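Local coordinates for uncharacterized SnoaL-like protein (Burkholderia thailandensis E264, PDB 3H3H) that is of unknown function but has a SnoaL-like domain of the NTF2 clan, in which a curved sheet and helices commonly enclose a small-molecule pocket, at residues F9-S14 with I80-G85; F37-P42 with V114-H119; S88-Y93 with L102-F107. One frame throughout, in Å; residues are numbered along the deposited sequence.

In the fold
One mixed sheet underlies all three contacts, and their chemistry changes with their place on it. All three are buried. Contact 3, the hairpin 88-93 with 102-107, and contact 2, the parallel pair 37-42 with 114-119, lie nearer the chain's centre and rest on ladders of backbone hydrogen bonds; contact 2 adds waters and a long ion pair, contact 3 a buried tyrosine-carboxylate bond and aromatic packing. Contact 1, toward the edge of the sheet, sets helix 7-22 against outermost strand 78-84; its bonds run through hydroxyls, and a buffer molecule bridges its two segments. Strands 78-84 and 88-94 join contacts 1 and 3, strands 100-107 and 113-121 join contacts 3 and 2, and all three touch the second subunit.

Contact 1: residues F9-S14 with I80-G85; sequences FAQQFS and IATLAG. With MES (2-(N-morpholino)-ethanesulfonic acid), chain E.
Ser14 OG is gripped by two hydrogen bonds, one given within its own helix and one received from the strand. It gives its proton to Ala10 O, one turn back, at 2.6 Å, a common intrahelical serine bond, reaching the oxygen from above the carbonyl plane. The same carbonyl accepts the helical bond from Ser14 N, so it has two donors. Across the interface Thr82 OG1 donates to Ser14 OG at a very short 2.5 Å. Both hydroxyls lie anti to their own carbonyl carbons and beside their backbone nitrogens (chi1 -60° for Ser14, -76° for Thr82), which brings them tip to tip. Thr82 OG1 is in turn bonded to Trp79 NE1, so this buried pair belongs to a polar chain running from the indole to the helix carbonyl.

The other branch of Thr82 does apolar work. CG2 lies 3.8 Å from Ala10 CB, and Ala84 CB approaches that same methyl of Ala10 more loosely.

Beside this pair, the bent side chain of Gln11 runs antiparallel alongside Thr82, with NE2 next to Thr82 CB. Beyond it, a MES molecule, probably from the crystallisation liquor, presents sulfonate oxygen O2S to both segments. Gln11 NE2 binds this O2S at 2.8 Å in a nearly straight bond, while the backbone Thr82 N holds it at 2.9 Å. This sulfonate oxygen thus bridges helix and strand.

Such helix-on-sheet packing belongs to the NTF2-like alpha+beta fold: helix 7-22 meets an outermost strand, their local axes 8.4 Å apart and crossing at 139°. On its inner flank strand 78-84 pairs with strand 88-94, with a classic bulge at Ile80 and Ala81 opposite His92; Ala84 makes backbone hydrogen bonds to the second subunit, while the helix runs on across the sheet toward strand 100-107.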
loop_
_atom_site.group_PDB
_atom_site.type_symbol
_atom_site.label_atom_id
_atom_site.label_comp_id
_atom_site.label_asym_id
_atom_site.label_seq_id
_atom_site.Cartn_x
_atom_site.Cartn_y
_atom_site.Cartn_z
ATOM N N PHE B 9 -1.899 -16.112 -5.726
ATOM C CA PHE B 9 -1.761 -15.069 -6.696
ATOM C C PHE B 9 -0.759 -13.999 -6.224
ATOM O O PHE B 9 0.124 -13.588 -6.968
ATOM C CB PHE B 9 -3.141 -14.477 -7.016
ATOM C CG PHE B 9 -3.089 -13.468 -8.074
ATOM C CD1 PHE B 9 -3.046 -13.846 -9.398
ATOM C CD2 PHE B 9 -2.977 -12.134 -7.754
ATOM C CE1 PHE B 9 -2.942 -12.908 -10.381
ATOM C CE2 PHE B 9 -2.859 -11.200 -8.721
ATOM C CZ PHE B 9 -2.847 -11.562 -10.035
ATOM N N ALA B 10 -0.849 -13.577 -4.976
ATOM C CA ALA B 10 -0.029 -12.462 -4.530
ATOM C C ALA B 10 1.471 -12.776 -4.618
ATOM O O ALA B 10 2.301 -11.963 -5.011
ATOM C CB ALA B 10 -0.437 -12.092 -3.096
ATOM N N GLN B 11 1.805 -13.990 -4.246
ATOM C CA GLN B 11 3.182 -14.429 -4.255
ATOM C C GLN B 11 3.719 -14.626 -5.641
ATOM O O GLN B 11 4.839 -14.214 -5.901
ATOM C CB GLN B 11 3.315 -15.767 -3.509
ATOM C CG GLN B 11 3.000 -15.610 -2.049
ATOM C CD GLN B 11 4.019 -14.800 -1.349
ATOM O OE1 GLN B 11 5.227 -15.074 -1.456
ATOM N NE2 GLN B 11 3.571 -13.784 -0.614
ATOM N N GLN B 12 2.942 -15.252 -6.514
ATOM C CA GLN B 12 3.385 -15.531 -7.865
ATOM C C GLN B 12 3.499 -14.204 -8.636
ATOM O O GLN B 12 4.415 -14.010 -9.450
ATOM C CB GLN B 12 2.438 -16.531 -8.547
ATOM C CG GLN B 12 2.887 -16.986 -9.937
ATOM C CD GLN B 12 4.264 -17.626 -9.932
ATOM O OE1 GLN B 12 4.715 -18.160 -8.911
ATOM N NE2 GLN B 12 4.928 -17.610 -11.093
ATOM N N PHE B 13 2.542 -13.309 -8.418
ATOM C CA PHE B 13 2.624 -11.994 -9.008
ATOM C C PHE B 13 3.916 -11.319 -8.536
ATOM O O PHE B 13 4.655 -10.695 -9.298
ATOM C CB PHE B 13 1.418 -11.116 -8.632
ATOM C CG PHE B 13 1.582 -9.677 -9.025
ATOM C CD1 PHE B 13 1.417 -9.282 -10.326
ATOM C CD2 PHE B 13 1.910 -8.730 -8.084
ATOM C CE1 PHE B 13 1.645 -7.969 -10.698
ATOM C CE2 PHE B 13 2.110 -7.371 -8.465
ATOM C CZ PHE B 13 1.988 -7.020 -9.735
ATOM N N SER B 14 4.151 -11.326 -7.239
ATOM C CA SER B 14 5.339 -10.672 -6.691
ATOM C C SER B 14 6.648 -11.243 -7.285
ATOM O O SER B 14 7.542 -10.514 -7.651
ATOM C CB SER B 14 5.324 -10.797 -5.173
ATOM O OG SER B 14 4.185 -10.181 -4.636
ATOM N N ILE B 80 11.154 -8.177 -0.204
ATOM C CA ILE B 80 11.071 -8.373 1.254
ATOM C C ILE B 80 9.789 -9.076 1.664
ATOM O O ILE B 80 9.852 -10.151 2.266
ATOM C CB ILE B 80 11.222 -7.063 2.028
ATOM C CG1 ILE B 80 12.584 -6.429 1.712
ATOM C CG2 ILE B 80 11.031 -7.301 3.522
ATOM C CD1 ILE B 80 12.730 -4.976 2.208
ATOM N N ALA B 81 8.625 -8.546 1.295
ATOM C CA ALA B 81 7.395 -9.214 1.694
ATOM C C ALA B 81 6.275 -8.857 0.753
ATOM O O ALA B 81 6.306 -7.818 0.113
ATOM C CB ALA B 81 7.008 -8.741 3.120
ATOM N N THR B 82 5.241 -9.687 0.718
ATOM C CA THR B 82 4.057 -9.351 -0.030
ATOM C C THR B 82 2.855 -9.505 0.887
ATOM O O THR B 82 2.763 -10.502 1.628
ATOM C CB THR B 82 3.867 -10.267 -1.227
ATOM O OG1 THR B 82 4.782 -9.876 -2.243
ATOM C CG2 THR B 82 2.495 -10.070 -1.805
ATOM N N LEU B 83 1.945 -8.556 0.810
ATOM C CA LEU B 83 0.758 -8.588 1.671
ATOM C C LEU B 83 -0.450 -8.419 0.778
ATOM O O LEU B 83 -0.398 -7.694 -0.206
ATOM C CB LEU B 83 0.819 -7.495 2.688
ATOM C CG LEU B 83 2.107 -7.573 3.524
ATOM C CD1 LEU B 83 3.183 -6.622 2.937
ATOM C CD2 LEU B 83 1.784 -7.213 4.964
ATOM N N ALA B 84 -1.498 -9.150 1.079
ATOM C CA ALA B 84 -2.693 -9.156 0.220
ATOM C C ALA B 84 -3.829 -8.393 0.859
ATOM O O ALA B 84 -4.119 -8.554 2.025
ATOM C CB ALA B 84 -3.126 -10.623 -0.050
ATOM N N GLY B 85 -4.523 -7.612 0.029
ATOM C CA GLY B 85 -5.722 -6.917 0.446
ATOM C C GLY B 85 -6.961 -7.429 -0.260
ATOM O O GLY B 85 -7.113 -8.613 -0.499
HETATM O O1 MES E . 11.235 -14.627 -1.354
HETATM C C2 MES E . 10.491 -15.766 -0.850
HETATM C C3 MES E . 9.388 -15.329 0.141
HETATM N N4 MES E . 9.404 -13.892 0.497
HETATM C C5 MES E . 10.574 -13.035 0.490
HETATM C C6 MES E . 11.696 -13.702 -0.345
HETATM C C7 MES E . 8.176 -13.187 0.898
HETATM C C8 MES E . 7.335 -14.041 1.789
HETATM S S MES E . 5.985 -13.181 2.240
HETATM O O1S MES E . 6.340 -12.129 3.218
HETATM O O2S MES E . 5.345 -12.512 1.106
HETATM O O3S MES E . 5.086 -14.225 2.766
#

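Contact 2: residues F37-P42 with V114-H119; sequences FEMSSP and VKALAH
Val114 lies at a corner of the chain, where its carbonyl receives Glu38 N at 3.0 Å from well above the carbonyl plane. A water also donates to Val114 O and to Glu38 OE2, tying the carboxylate to the ladder. A classic beta bulge sets Val114 and Lys115 opposite the single residue His106.

Lys115 then runs out extended until a bend at chi4 and crosses the Glu38 side chain obliquely. Its NZ makes a salt bridge with Glu38 OE1, a long one at 4.0 Å, and Arg56 offers OE2 a second, weak ion pair.

Ala116 carries two rungs of the parallel ladder: its N donates to Glu38 O at 2.8 Å, nearly along the C=O axis, and its O accepts Ser40 N. Its methyl meets SE of Met39, a selenomethionine, at 3.7 Å. Bent at chi2 and chi3, that chain packs on helix 58-71, as Phe37 does, and sets CE 3.8 Å from Ala118 CB.

Leu117 lies on the same face as Ser40 and Lys115 and packs against His106 of the second subunit. At Ala118 the last rung runs from its N to Ser40 O, 2.9 Å, and a water links Ala118 O to Ser40 OG. Pro42 CD closes over that carbonyl at 3.4 Å, while Ser41 OG caps Met43 N and also binds an unidentified ligand.

Regular backbone bonds therefore carry this one parallel pair of the NTF2-like mixed sheet, with an apolar patch of Met39, Ala116 and Ala118; the long ion pair, flanked by water, would be expected to add comparatively little.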
loop_
_atom_site.group_PDB
_atom_site.type_symbol
_atom_site.label_atom_id
_atom_site.label_comp_id
_atom_site.label_asym_id
_atom_site.label_seq_id
_atom_site.Cartn_x
_atom_site.Cartn_y
_atom_site.Cartn_z
ATOM N N PHE B 37 -3.505 1.650 -17.331
ATOM C CA PHE B 37 -3.273 1.644 -15.881
ATOM C C PHE B 37 -2.751 2.966 -15.356
ATOM O O PHE B 37 -2.008 3.716 -16.038
ATOM C CB PHE B 37 -2.317 0.510 -15.480
ATOM C CG PHE B 37 -0.875 0.780 -15.738
ATOM C CD1 PHE B 37 -0.312 0.518 -16.997
ATOM C CD2 PHE B 37 -0.038 1.174 -14.723
ATOM C CE1 PHE B 37 1.025 0.737 -17.217
ATOM C CE2 PHE B 37 1.299 1.407 -14.961
ATOM C CZ PHE B 37 1.829 1.163 -16.200
ATOM N N GLU B 38 -3.139 3.252 -14.120
ATOM C CA GLU B 38 -2.734 4.468 -13.462
ATOM C C GLU B 38 -1.540 4.170 -12.608
ATOM O O GLU B 38 -1.543 3.183 -11.869
ATOM C CB GLU B 38 -3.845 4.966 -12.557
ATOM C CG GLU B 38 -5.093 5.398 -13.254
ATOM C CD GLU B 38 -6.138 5.817 -12.235
ATOM O OE1 GLU B 38 -5.968 6.903 -11.657
ATOM O OE2 GLU B 38 -7.091 5.043 -11.983
HETATM N N MSE B 39 -0.559 5.069 -12.661
HETATM C CA MSE B 39 0.686 4.966 -11.877
HETATM C C MSE B 39 0.860 6.219 -11.051
HETATM O O MSE B 39 0.714 7.341 -11.575
HETATM C CB MSE B 39 1.928 4.734 -12.761
HETATM C CG MSE B 39 3.270 4.521 -11.991
HETATM SE SE MSE B 39 3.173 2.891 -10.976
HETATM C CE MSE B 39 4.309 3.396 -9.490
ATOM N N SER B 40 0.966 6.062 -9.732
ATOM C CA SER B 40 1.282 7.146 -8.818
ATOM C C SER B 40 2.612 6.918 -8.178
ATOM O O SER B 40 2.867 5.836 -7.680
ATOM C CB SER B 40 0.223 7.197 -7.746
ATOM O OG SER B 40 0.614 8.015 -6.703
ATOM N N SER B 41 3.489 7.905 -8.229
ATOM C CA SER B 41 4.758 7.759 -7.533
ATOM C C SER B 41 5.364 9.108 -7.159
ATOM O O SER B 41 5.304 10.050 -7.949
ATOM C CB SER B 41 5.777 7.078 -8.423
ATOM O OG SER B 41 7.031 6.966 -7.776
ATOM N N PRO B 42 6.020 9.186 -6.006
ATOM C CA PRO B 42 6.787 10.405 -5.710
ATOM C C PRO B 42 7.823 10.693 -6.804
ATOM O O PRO B 42 8.195 11.864 -7.029
ATOM C CB PRO B 42 7.477 10.055 -4.393
ATOM C CG PRO B 42 6.470 9.096 -3.770
ATOM C CD PRO B 42 6.018 8.253 -4.874
ATOM N N VAL B 114 -4.473 -2.416 -12.673
ATOM C CA VAL B 114 -5.171 -1.257 -13.222
ATOM C C VAL B 114 -4.698 0.028 -12.561
ATOM O O VAL B 114 -4.911 1.111 -13.097
ATOM C CB VAL B 114 -6.690 -1.418 -13.093
ATOM C CG1 VAL B 114 -7.156 -2.584 -13.945
ATOM C CG2 VAL B 114 -7.192 -1.512 -11.632
ATOM N N LYS B 115 -4.110 -0.092 -11.357
ATOM C CA LYS B 115 -3.663 1.068 -10.610
ATOM C C LYS B 115 -2.507 0.638 -9.688
ATOM O O LYS B 115 -2.638 -0.346 -8.977
ATOM C CB LYS B 115 -4.771 1.695 -9.766
ATOM C CG LYS B 115 -4.368 2.961 -9.072
ATOM C CD LYS B 115 -5.590 3.600 -8.401
ATOM C CE LYS B 115 -5.308 4.973 -7.823
ATOM N NZ LYS B 115 -6.511 5.868 -7.864
ATOM N N ALA B 116 -1.433 1.386 -9.678
ATOM C CA ALA B 116 -0.303 1.098 -8.787
ATOM C C ALA B 116 0.140 2.383 -8.165
ATOM O O ALA B 116 0.068 3.423 -8.803
ATOM C CB ALA B 116 0.862 0.392 -9.505
ATOM N N LEU B 117 0.538 2.301 -6.880
ATOM C CA LEU B 117 0.984 3.491 -6.120
ATOM C C LEU B 117 2.279 3.096 -5.418
ATOM O O LEU B 117 2.329 2.107 -4.709
ATOM C CB LEU B 117 -0.021 3.858 -5.045
ATOM C CG LEU B 117 -1.453 4.080 -5.435
ATOM C CD1 LEU B 117 -2.180 2.720 -5.622
ATOM C CD2 LEU B 117 -2.095 4.917 -4.303
ATOM N N ALA B 118 3.320 3.901 -5.618
ATOM C CA ALA B 118 4.614 3.672 -5.052
ATOM C C ALA B 118 4.757 4.494 -3.754
ATOM O O ALA B 118 4.249 5.629 -3.650
ATOM C CB ALA B 118 5.676 4.052 -6.044
ATOM N N HIS B 119 5.514 3.949 -2.807
ATOM C CA HIS B 119 5.805 4.589 -1.550
ATOM C C HIS B 119 7.236 4.281 -1.239
ATOM O O HIS B 119 7.710 3.166 -1.507
ATOM C CB HIS B 119 4.985 4.014 -0.403
ATOM C CG HIS B 119 3.508 4.048 -0.609
ATOM N ND1 HIS B 119 2.853 3.168 -1.450
ATOM C CD2 HIS B 119 2.551 4.812 -0.023
ATOM C CE1 HIS B 119 1.560 3.489 -1.461
ATOM N NE2 HIS B 119 1.346 4.443 -0.558
HETATM O O HOH W 1 -7.215 2.500 -12.646
HETATM O O HOH W 2 2.272 7.226 -4.482
#

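Contact 3: residues S88-Y93 with L102-F107; sequences SVAIHY and LEVFHF
Four backbone hydrogen bonds form the first shell, in two antiparallel hydrogen-bonded pairs. Val89 and Phe105 exchange one set, with Phe105 N meeting Val89 O at 2.8 Å nearly along the C=O axis. Ile91 and Glu103 exchange the other, in which Glu103 N reaches Ile91 O in an almost straight bond (171°).

At one end a side-chain bond joins the strands. Tyr93 OH donates to Glu103 OE2 at 2.6 Å, and the oxygen lies at the edge of the phenol ring, in its plane. The carboxylate is turned 51° from the ring and receives the hydroxyl from above its own plane. Tyr93 holds CG between its backbone N and carbonyl carbon (chi1 66°), which swings the ring over the strand pair, while Glu103 bends at chi2.

On the face of Glu103, Ile91 crosses Phe105 obliquely, with CD1 3.5 Å from Phe105 CE1. Farther along, Val89 CG2 lies 3.8 Å from Phe107 CE1.

The opposite face carries Leu102, His92, Ser88 and His106. Leu102 CD2 lies 3.6 Å from His92 CB, the two side chains crossing at about a right angle. Ser88 CB sits over one face of the His106 ring in a CH-pi contact, 4.0 Å from the ring centroid. Asp87 OD1 holds His106 ND1 and so steadies that ring, whereas Ser88 OG bonds to His119 of the second subunit.

The hairpin lies between strands 78-84 and 113-121. Helix 7-22 covers the aromatic face, setting Phe13 edge-to-face on Phe105 and Phe107, and Glu103 lies beside an unidentified ligand, consistent with the pocket of NTF2-like folds. Val104 and Leu102, on the other face, meet their counterparts in the second subunit, so here the hairpin's two faces serve, respectively, the probable pocket and the dimer interface.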
loop_
_atom_site.group_PDB
_atom_site.type_symbol
_atom_site.label_atom_id
_atom_site.label_comp_id
_atom_site.label_asym_id
_atom_site.label_seq_id
_atom_site.Cartn_x
_atom_site.Cartn_y
_atom_site.Cartn_z
ATOM N N SER B 88 -6.062 -5.807 -3.996
ATOM C CA SER B 88 -4.707 -5.300 -4.146
ATOM C C SER B 88 -3.669 -6.209 -3.489
ATOM O O SER B 88 -4.006 -7.043 -2.592
ATOM C CB SER B 88 -4.598 -3.900 -3.595
ATOM O OG SER B 88 -5.013 -3.787 -2.244
ATOM N N VAL B 89 -2.448 -6.068 -3.987
ATOM C CA VAL B 89 -1.267 -6.723 -3.446
ATOM C C VAL B 89 -0.300 -5.605 -3.127
ATOM O O VAL B 89 -0.173 -4.650 -3.887
ATOM C CB VAL B 89 -0.668 -7.697 -4.465
ATOM C CG1 VAL B 89 0.674 -8.225 -4.049
ATOM C CG2 VAL B 89 -1.641 -8.897 -4.651
ATOM N N ALA B 90 0.401 -5.722 -2.020
ATOM C CA ALA B 90 1.436 -4.751 -1.660
ATOM C C ALA B 90 2.739 -5.468 -1.667
ATOM O O ALA B 90 2.876 -6.496 -0.989
ATOM C CB ALA B 90 1.200 -4.188 -0.244
ATOM N N ILE B 91 3.674 -4.989 -2.474
ATOM C CA ILE B 91 5.001 -5.562 -2.529
ATOM C C ILE B 91 5.940 -4.623 -1.808
ATOM O O ILE B 91 6.090 -3.486 -2.199
ATOM C CB ILE B 91 5.501 -5.790 -3.965
ATOM C CG1 ILE B 91 4.518 -6.708 -4.744
ATOM C CG2 ILE B 91 6.948 -6.433 -3.959
ATOM C CD1 ILE B 91 5.012 -7.026 -6.209
ATOM N N HIS B 92 6.633 -5.154 -0.801
ATOM C CA HIS B 92 7.597 -4.401 -0.017
ATOM C C HIS B 92 8.931 -4.902 -0.518
ATOM O O HIS B 92 9.196 -6.107 -0.546
ATOM C CB HIS B 92 7.330 -4.678 1.462
ATOM C CG HIS B 92 8.270 -4.012 2.400
ATOM N ND1 HIS B 92 8.657 -2.696 2.262
ATOM C CD2 HIS B 92 8.883 -4.483 3.510
ATOM C CE1 HIS B 92 9.485 -2.389 3.250
ATOM N NE2 HIS B 92 9.611 -3.441 4.041
ATOM N N TYR B 93 9.773 -3.968 -0.917
ATOM C CA TYR B 93 11.044 -4.343 -1.498
ATOM C C TYR B 93 12.048 -3.248 -1.314
ATOM O O TYR B 93 11.718 -2.148 -0.858
ATOM C CB TYR B 93 10.855 -4.644 -2.986
ATOM C CG TYR B 93 10.457 -3.477 -3.862
ATOM C CD1 TYR B 93 9.142 -3.122 -4.036
ATOM C CD2 TYR B 93 11.407 -2.775 -4.622
ATOM C CE1 TYR B 93 8.807 -2.109 -4.884
ATOM C CE2 TYR B 93 11.059 -1.771 -5.460
ATOM C CZ TYR B 93 9.758 -1.443 -5.619
ATOM O OH TYR B 93 9.414 -0.413 -6.489
ATOM N N LEU B 102 7.458 0.305 -1.073
ATOM C CA LEU B 102 6.205 -0.385 -0.827
ATOM C C LEU B 102 5.239 0.071 -1.918
ATOM O O LEU B 102 4.778 1.213 -1.987
ATOM C CB LEU B 102 5.643 -0.070 0.542
ATOM C CG LEU B 102 4.376 -0.782 0.981
ATOM C CD1 LEU B 102 3.120 -0.600 0.120
ATOM C CD2 LEU B 102 4.659 -2.318 1.078
ATOM N N GLU B 103 4.963 -0.860 -2.847
ATOM C CA GLU B 103 4.171 -0.588 -4.006
ATOM C C GLU B 103 2.884 -1.356 -3.896
ATOM O O GLU B 103 2.885 -2.558 -3.697
ATOM C CB GLU B 103 4.981 -0.950 -5.280
ATOM C CG GLU B 103 4.602 -0.220 -6.510
ATOM C CD GLU B 103 5.810 0.117 -7.370
ATOM O OE1 GLU B 103 5.693 0.053 -8.602
ATOM O OE2 GLU B 103 6.923 0.336 -6.844
ATOM N N VAL B 104 1.770 -0.651 -4.074
ATOM C CA VAL B 104 0.463 -1.240 -3.967
ATOM C C VAL B 104 -0.091 -1.374 -5.384
ATOM O O VAL B 104 -0.096 -0.384 -6.167
ATOM C CB VAL B 104 -0.458 -0.361 -3.161
ATOM C CG1 VAL B 104 -1.828 -1.001 -3.105
ATOM C CG2 VAL B 104 0.101 -0.187 -1.693
ATOM N N PHE B 105 -0.596 -2.583 -5.682
ATOM C CA PHE B 105 -1.121 -2.879 -6.989
ATOM C C PHE B 105 -2.550 -3.305 -6.891
ATOM O O PHE B 105 -2.885 -4.292 -6.209
ATOM C CB PHE B 105 -0.349 -4.029 -7.605
ATOM C CG PHE B 105 1.145 -3.822 -7.659
ATOM C CD1 PHE B 105 1.977 -4.161 -6.589
ATOM C CD2 PHE B 105 1.751 -3.332 -8.805
ATOM C CE1 PHE B 105 3.324 -3.963 -6.662
ATOM C CE2 PHE B 105 3.133 -3.142 -8.879
ATOM C CZ PHE B 105 3.922 -3.453 -7.819
ATOM N N HIS B 106 -3.422 -2.576 -7.558
ATOM C CA HIS B 106 -4.816 -2.905 -7.632
ATOM C C HIS B 106 -5.089 -3.621 -8.923
ATOM O O HIS B 106 -4.602 -3.233 -9.983
ATOM C CB HIS B 106 -5.672 -1.682 -7.594
ATOM C CG HIS B 106 -5.591 -0.958 -6.304
ATOM N ND1 HIS B 106 -6.482 -1.170 -5.269
ATOM C CD2 HIS B 106 -4.682 -0.053 -5.861
ATOM C CE1 HIS B 106 -6.133 -0.406 -4.248
ATOM N NE2 HIS B 106 -5.056 0.291 -4.580
ATOM N N PHE B 107 -5.876 -4.687 -8.822
ATOM C CA PHE B 107 -6.113 -5.540 -9.996
ATOM C C PHE B 107 -7.512 -5.393 -10.536
ATOM O O PHE B 107 -8.439 -5.150 -9.772
ATOM C CB PHE B 107 -5.883 -7.002 -9.675
ATOM C CG PHE B 107 -4.462 -7.300 -9.411
ATOM C CD1 PHE B 107 -3.899 -7.014 -8.149
ATOM C CD2 PHE B 107 -3.647 -7.710 -10.444
ATOM C CE1 PHE B 107 -2.538 -7.228 -7.950
ATOM C CE2 PHE B 107 -2.295 -7.910 -10.232
ATOM C CZ PHE B 107 -1.769 -7.658 -9.009
#